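Side-chain contacts in oxidoreductase, Gfo/Idh/MocA family (Vibrio cholerae, PDB 1XEA), which probably catalyses a nicotinamide-nucleotide-dependent oxidation or reduction, as a member of the Gfo/Idh/MocA family with an NAD-binding Rossmann domain, its substrate not being established: residues P127-H132 / L147-H152; F121-I126 / T222-T227. All coordinates share one frame; numbering follows the deposited sequence.

Interaction 1 (P127-H132 / L147-H152)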
loop_
_atom_site.group_PDB
_atom_site.type_symbol
_atom_site.label_atom_id
_atom_site.label_comp_id
_atom_site.label_asym_id
_atom_site.label_seq_id
_atom_site.Cartn_x
_atom_site.Cartn_y
_atom_site.Cartn_z
ATOM N N PRO A 127 5.104 2.469 -21.286
ATOM C CA PRO A 127 3.821 1.825 -21.603
ATOM C C PRO A 127 2.691 2.051 -20.604
ATOM O O PRO A 127 1.583 2.392 -21.003
ATOM C CB PRO A 127 4.192 0.350 -21.775
ATOM C CG PRO A 127 5.483 0.205 -21.000
ATOM C CD PRO A 127 6.210 1.491 -21.266
ATOM N N LEU A 128 2.951 1.885 -19.314
ATOM C CA LEU A 128 1.879 2.091 -18.364
ATOM C C LEU A 128 1.442 3.551 -18.283
ATOM O O LEU A 128 0.267 3.842 -18.052
ATOM C CB LEU A 128 2.260 1.588 -16.965
ATOM C CG LEU A 128 1.143 1.647 -15.900
ATOM C CD1 LEU A 128 0.101 0.595 -16.197
ATOM C CD2 LEU A 128 1.716 1.434 -14.520
ATOM N N TYR A 129 2.356 4.490 -18.480
ATOM C CA TYR A 129 1.941 5.886 -18.382
ATOM C C TYR A 129 1.221 6.405 -19.615
ATOM O O TYR A 129 0.249 7.141 -19.491
ATOM C CB TYR A 129 3.137 6.791 -18.091
ATOM C CG TYR A 129 3.910 6.458 -16.838
ATOM C CD1 TYR A 129 3.448 5.498 -15.924
ATOM C CD2 TYR A 129 5.106 7.111 -16.563
ATOM C CE1 TYR A 129 4.168 5.200 -14.768
ATOM C CE2 TYR A 129 5.834 6.829 -15.416
ATOM C CZ TYR A 129 5.366 5.877 -14.527
ATOM O OH TYR A 129 6.097 5.602 -13.399
ATOM N N ASN A 130 1.703 6.032 -20.797
ATOM C CA ASN A 130 1.086 6.490 -22.036
ATOM C C ASN A 130 -0.259 5.819 -22.283
ATOM O O ASN A 130 -1.089 6.334 -23.032
ATOM C CB ASN A 130 2.016 6.243 -23.225
ATOM C CG ASN A 130 3.331 7.019 -23.122
ATOM O OD1 ASN A 130 3.490 7.909 -22.279
ATOM N ND2 ASN A 130 4.279 6.687 -23.996
ATOM N N GLN A 131 -0.471 4.667 -21.653
ATOM C CA GLN A 131 -1.720 3.937 -21.812
ATOM C C GLN A 131 -2.859 4.660 -21.128
ATOM O O GLN A 131 -3.987 4.666 -21.617
ATOM C CB GLN A 131 -1.599 2.543 -21.220
ATOM C CG GLN A 131 -2.934 1.860 -21.026
ATOM C CD GLN A 131 -2.785 0.474 -20.414
ATOM O OE1 GLN A 131 -3.759 -0.104 -19.902
ATOM N NE2 GLN A 131 -1.557 -0.076 -20.467
ATOM N N HIS A 132 -2.553 5.270 -19.991
ATOM C CA HIS A 132 -3.552 5.988 -19.220
ATOM C C HIS A 132 -3.571 7.490 -19.506
ATOM O O HIS A 132 -4.641 8.089 -19.618
ATOM C CB HIS A 132 -3.324 5.728 -17.725
ATOM C CG HIS A 132 -3.615 4.319 -17.306
ATOM N ND1 HIS A 132 -4.894 3.859 -17.078
ATOM C CD2 HIS A 132 -2.794 3.260 -17.102
ATOM C CE1 HIS A 132 -4.849 2.578 -16.752
ATOM N NE2 HIS A 132 -3.587 2.191 -16.760
ATOM N N LEU A 147 1.206 18.096 -13.786
ATOM C CA LEU A 147 1.989 16.887 -13.978
ATOM C C LEU A 147 3.295 17.069 -13.207
ATOM O O LEU A 147 4.056 17.998 -13.479
ATOM C CB LEU A 147 2.282 16.654 -15.467
ATOM C CG LEU A 147 3.226 15.486 -15.801
ATOM C CD1 LEU A 147 2.558 14.172 -15.453
ATOM C CD2 LEU A 147 3.618 15.523 -17.263
ATOM N N ARG A 148 3.545 16.192 -12.240
ATOM C CA ARG A 148 4.747 16.272 -11.423
ATOM C C ARG A 148 5.574 15.011 -11.556
ATOM O O ARG A 148 5.106 13.904 -11.280
ATOM C CB ARG A 148 4.376 16.478 -9.953
ATOM C CG ARG A 148 5.561 16.468 -9.001
ATOM C CD ARG A 148 5.132 16.856 -7.597
ATOM N NE ARG A 148 4.300 15.847 -6.963
ATOM C CZ ARG A 148 3.361 16.110 -6.057
ATOM N NH1 ARG A 148 3.126 17.364 -5.676
ATOM N NH2 ARG A 148 2.659 15.110 -5.530
ATOM N N TRP A 149 6.819 15.180 -11.971
ATOM C CA TRP A 149 7.701 14.044 -12.126
ATOM C C TRP A 149 8.798 14.131 -11.056
ATOM O O TRP A 149 9.596 15.058 -11.061
ATOM C CB TRP A 149 8.299 14.075 -13.535
ATOM C CG TRP A 149 8.732 12.731 -14.017
ATOM C CD1 TRP A 149 9.726 11.952 -13.490
ATOM C CD2 TRP A 149 8.156 11.981 -15.082
ATOM N NE1 TRP A 149 9.802 10.768 -14.160
ATOM C CE2 TRP A 149 8.850 10.756 -15.146
ATOM C CE3 TRP A 149 7.118 12.221 -15.994
ATOM C CZ2 TRP A 149 8.539 9.770 -16.085
ATOM C CZ3 TRP A 149 6.815 11.242 -16.924
ATOM C CH2 TRP A 149 7.525 10.033 -16.961
ATOM N N GLU A 150 8.809 13.182 -10.127
ATOM C CA GLU A 150 9.812 13.136 -9.068
ATOM C C GLU A 150 10.757 11.957 -9.321
ATOM O O GLU A 150 10.317 10.844 -9.621
ATOM C CB GLU A 150 9.139 12.942 -7.705
ATOM C CG GLU A 150 8.179 14.055 -7.300
ATOM C CD GLU A 150 7.546 13.838 -5.927
ATOM O OE1 GLU A 150 8.294 13.725 -4.930
ATOM O OE2 GLU A 150 6.296 13.784 -5.850
ATOM N N LYS A 151 12.054 12.203 -9.209
ATOM C CA LYS A 151 13.038 11.150 -9.391
ATOM C C LYS A 151 14.108 11.438 -8.364
ATOM O O LYS A 151 14.923 12.342 -8.549
ATOM C CB LYS A 151 13.636 11.191 -10.791
ATOM C CG LYS A 151 14.470 9.968 -11.124
ATOM C CD LYS A 151 15.080 10.075 -12.514
ATOM C CE LYS A 151 15.735 8.767 -12.918
ATOM N NZ LYS A 151 16.771 8.345 -11.938
ATOM N N HIS A 152 14.102 10.671 -7.280
ATOM C CA HIS A 152 15.054 10.894 -6.205
ATOM C C HIS A 152 16.065 9.763 -6.061
ATOM O O HIS A 152 15.829 8.644 -6.512
ATOM C CB HIS A 152 14.309 11.095 -4.874
ATOM C CG HIS A 152 13.170 12.073 -4.944
ATOM N ND1 HIS A 152 13.175 13.175 -5.774
ATOM C CD2 HIS A 152 12.003 12.129 -4.259
ATOM C CE1 HIS A 152 12.060 13.864 -5.599
ATOM N NE2 HIS A 152 11.332 13.250 -4.684
#
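Tyr129 and Trp149 are the sole pair that bridges helix 127-132 and strand 147-152. The outer corner of the indole, CH2, comes to the edge of the phenol near its plane, 3.8 Å from CD2 of Tyr129, while the phenol approaches the indole obliquely. CE2 of the same tyrosine ring lies 4.1 Å from CZ2 of Trp149, so one side of the phenol meets the far end of the six-membered ring. The centroids of these two rings are 5.8 Å apart and their planes are inclined at 69°. The backbones stay well separated, with 11.8 Å between CA of Tyr129 and CA of Trp149, and the two long side chains span the gap. With chi1 at -156°, CG of Trp149 stands opposite its own amide nitrogen and beside the carbonyl carbon, and the benzo end of the indole reaches the tyrosine.

Tyr129 OH hydrogen-bonds to Ser239 O, and Trp149 NE1 to Glu224 OE1; these bonds satisfy the polar atom of each buried ring and limit how far it can shift. On the same strand Glu150 joins two neighbours, with OE2 3.1 Å from NE of Arg148 in a salt bridge and OE1 accepting a hydrogen bond from His152 NE2 at 3.1 Å through its anti lone pair. Arg148 of a second subunit also pairs with Glu150 OE2, so this polar row belongs to the subunit interface.

Further out, Phe237 meets the Tyr129 ring, and Val226 of strand 223-230 touches both aromatics. The pair seats the short helix 127-132, which follows the Rossmann domain, on the mixed sheet, consistent with the two-domain build of the Gfo/Idh/MocA family, with helix 134-138 packed on the tyrosine and helix 160-175 on the tryptophan.

Interaction 2 (F121-I126 / T222-T227)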
loop_
_atom_site.group_PDB
_atom_site.type_symbol
_atom_site.label_atom_id
_atom_site.label_comp_id
_atom_site.label_asym_id
_atom_site.label_seq_id
_atom_site.Cartn_x
_atom_site.Cartn_y
_atom_site.Cartn_z
ATOM N N PHE A 121 15.129 9.255 -25.039
ATOM C CA PHE A 121 14.406 9.643 -23.836
ATOM C C PHE A 121 13.349 8.579 -23.567
ATOM O O PHE A 121 12.176 8.761 -23.901
ATOM C CB PHE A 121 13.717 10.981 -24.055
ATOM C CG PHE A 121 14.639 12.165 -24.012
ATOM C CD1 PHE A 121 14.797 12.978 -25.136
ATOM C CD2 PHE A 121 15.263 12.533 -22.819
ATOM C CE1 PHE A 121 15.555 14.145 -25.070
ATOM C CE2 PHE A 121 16.025 13.697 -22.735
ATOM C CZ PHE A 121 16.169 14.505 -23.863
ATOM N N ASN A 122 13.764 7.478 -22.946
ATOM C CA ASN A 122 12.852 6.377 -22.671
ATOM C C ASN A 122 11.599 6.762 -21.873
ATOM O O ASN A 122 10.532 6.190 -22.086
ATOM C CB ASN A 122 13.600 5.230 -21.980
ATOM C CG ASN A 122 13.952 5.534 -20.542
ATOM O OD1 ASN A 122 13.644 4.746 -19.652
ATOM N ND2 ASN A 122 14.605 6.666 -20.303
ATOM N N ARG A 123 11.713 7.739 -20.979
ATOM C CA ARG A 123 10.574 8.158 -20.181
ATOM C C ARG A 123 9.462 8.814 -21.001
ATOM O O ARG A 123 8.537 9.391 -20.432
ATOM C CB ARG A 123 11.029 9.106 -19.070
ATOM C CG ARG A 123 11.015 8.503 -17.692
ATOM C CD ARG A 123 12.214 8.952 -16.879
ATOM N NE ARG A 123 13.391 8.140 -17.172
ATOM C CZ ARG A 123 13.957 7.309 -16.303
ATOM N NH1 ARG A 123 13.468 7.175 -15.079
ATOM N NH2 ARG A 123 15.008 6.594 -16.667
ATOM N N ARG A 124 9.545 8.758 -22.329
ATOM C CA ARG A 124 8.477 9.326 -23.165
ATOM C C ARG A 124 7.654 8.177 -23.726
ATOM O O ARG A 124 6.613 8.396 -24.338
ATOM C CB ARG A 124 9.032 10.105 -24.357
ATOM C CG ARG A 124 9.670 11.433 -24.043
ATOM C CD ARG A 124 10.017 12.155 -25.343
ATOM N NE ARG A 124 10.930 13.266 -25.087
ATOM C CZ ARG A 124 11.590 13.936 -26.027
ATOM N NH1 ARG A 124 11.438 13.610 -27.305
ATOM N NH2 ARG A 124 12.412 14.920 -25.679
ATOM N N HIS A 125 8.148 6.958 -23.515
ATOM C CA HIS A 125 7.514 5.741 -24.011
ATOM C C HIS A 125 7.155 4.754 -22.913
ATOM O O HIS A 125 7.144 3.541 -23.140
ATOM C CB HIS A 125 8.452 5.047 -24.985
ATOM C CG HIS A 125 8.932 5.940 -26.077
ATOM N ND1 HIS A 125 8.199 6.169 -27.221
ATOM C CD2 HIS A 125 10.022 6.740 -26.157
ATOM C CE1 HIS A 125 8.814 7.077 -27.956
ATOM N NE2 HIS A 125 9.921 7.440 -27.333
ATOM N N ILE A 126 6.883 5.249 -21.715
ATOM C CA ILE A 126 6.530 4.347 -20.634
ATOM C C ILE A 126 5.154 3.767 -20.934
ATOM O O ILE A 126 4.138 4.473 -20.851
ATOM C CB ILE A 126 6.521 5.077 -19.295
ATOM C CG1 ILE A 126 7.880 5.734 -19.087
ATOM C CG2 ILE A 126 6.216 4.101 -18.166
ATOM C CD1 ILE A 126 9.051 4.780 -19.178
ATOM N N THR A 222 15.791 5.793 -2.978
ATOM C CA THR A 222 15.817 6.002 -4.410
ATOM C C THR A 222 14.475 5.522 -4.978
ATOM O O THR A 222 14.137 4.345 -4.851
ATOM C CB THR A 222 16.992 5.217 -5.041
ATOM O OG1 THR A 222 18.234 5.719 -4.529
ATOM C CG2 THR A 222 16.984 5.354 -6.553
ATOM N N THR A 223 13.696 6.442 -5.549
ATOM C CA THR A 223 12.392 6.116 -6.151
ATOM C C THR A 223 12.018 7.165 -7.162
ATOM O O THR A 223 12.645 8.216 -7.250
ATOM C CB THR A 223 11.210 6.090 -5.149
ATOM O OG1 THR A 223 11.123 7.357 -4.483
ATOM C CG2 THR A 223 11.369 4.980 -4.135
ATOM N N GLU A 224 10.959 6.890 -7.903
ATOM C CA GLU A 224 10.523 7.817 -8.921
ATOM C C GLU A 224 9.006 7.813 -8.937
ATOM O O GLU A 224 8.384 6.789 -9.186
ATOM C CB GLU A 224 11.099 7.361 -10.250
ATOM C CG GLU A 224 11.056 8.385 -11.347
ATOM C CD GLU A 224 11.813 7.918 -12.562
ATOM O OE1 GLU A 224 11.665 8.549 -13.631
ATOM O OE2 GLU A 224 12.561 6.919 -12.445
ATOM N N HIS A 225 8.415 8.966 -8.662
ATOM C CA HIS A 225 6.972 9.079 -8.607
ATOM C C HIS A 225 6.426 10.053 -9.621
ATOM O O HIS A 225 6.922 11.171 -9.739
ATOM C CB HIS A 225 6.549 9.544 -7.221
ATOM C CG HIS A 225 6.937 8.608 -6.125
ATOM N ND1 HIS A 225 6.870 8.959 -4.795
ATOM C CD2 HIS A 225 7.372 7.326 -6.157
ATOM C CE1 HIS A 225 7.245 7.933 -4.052
ATOM N NE2 HIS A 225 7.555 6.929 -4.854
ATOM N N VAL A 226 5.404 9.639 -10.355
ATOM C CA VAL A 226 4.791 10.531 -11.326
ATOM C C VAL A 226 3.346 10.778 -10.887
ATOM O O VAL A 226 2.605 9.843 -10.578
ATOM C CB VAL A 226 4.826 9.932 -12.726
ATOM C CG1 VAL A 226 4.278 10.929 -13.723
ATOM C CG2 VAL A 226 6.236 9.540 -13.067
ATOM N N THR A 227 2.971 12.049 -10.840
ATOM C CA THR A 227 1.639 12.451 -10.434
ATOM C C THR A 227 1.048 13.312 -11.518
ATOM O O THR A 227 1.653 14.305 -11.925
ATOM C CB THR A 227 1.662 13.307 -9.168
ATOM O OG1 THR A 227 2.196 12.549 -8.082
ATOM C CG2 THR A 227 0.268 13.772 -8.828
#
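Arg123 and Glu224 form a salt bridge between the loop that follows strand 117-120 and strand 223-230. NH1 of Arg123 donates to OE1 of Glu224 over 2.7 Å, with an N-H...O angle of 154°. The acceptor lies near the guanidinium plane, and the bond uses the syn lone pair of OE1. The guanidinium and carboxylate planes are nearly coplanar, 13° apart, and both oxygens are turned to NH1, with Glu224 OE2 2.8 Å from Arg123 NH1. The carboxylate thus faces a single terminal nitrogen at the edge of the guanidinium, rather than pairing its two oxygens with two nitrogens.

The partners reach each other from opposite directions. Glu224 extends beyond CG (chi2 172°) and projects its carboxylate from the strand, whereas the Arg123 chain bends at chi2 and chi3, which turns NH1 back toward the acid and leaves CD 3.3 Å from Glu224 OE1. That oxygen has a second donor, Trp149 NE1, so a positive group and an indole N-H share it; together they would probably stabilise the carboxylate as an anion. Around the ion pair, Phe240 packs on both Arg123 and Glu224.

The loop holds its own shape through a 3-10 turn at 122-124, where Arg124 N bonds to Phe121 O and His125 N to Asn122 O. Ile126 then takes the N-cap position of helix 127-132. Arg123 also touches His170 and Ser174 of helix 160-175, while Trp149 and Lys151 of strand 146-152 contact it from the sheet; the bridge thereby joins the exit of the parallel Rossmann sheet to the mixed sheet, alongside helix 160-175.

The centres of interactions 1 and 2 lie about 5 Å apart. The loop 121-126 runs directly into helix 127-132, and strands 146-152 and 223-230 are antiparallel neighbours in the mixed sheet, so each contact joins one part of this continuous connection to one of two adjacent strands. Along the chain the order is 121-126, 127-132, 147-152, 222-227, which places interaction 1 wholly between the two halves of interaction 2. Backbone pairs Arg148 N to Thr227 O and Glu150 N to His225 O probably hydrogen-bond the strands together. The two contacts thus fasten the segment leaving the Rossmann sheet onto the mixed sheet of the second domain.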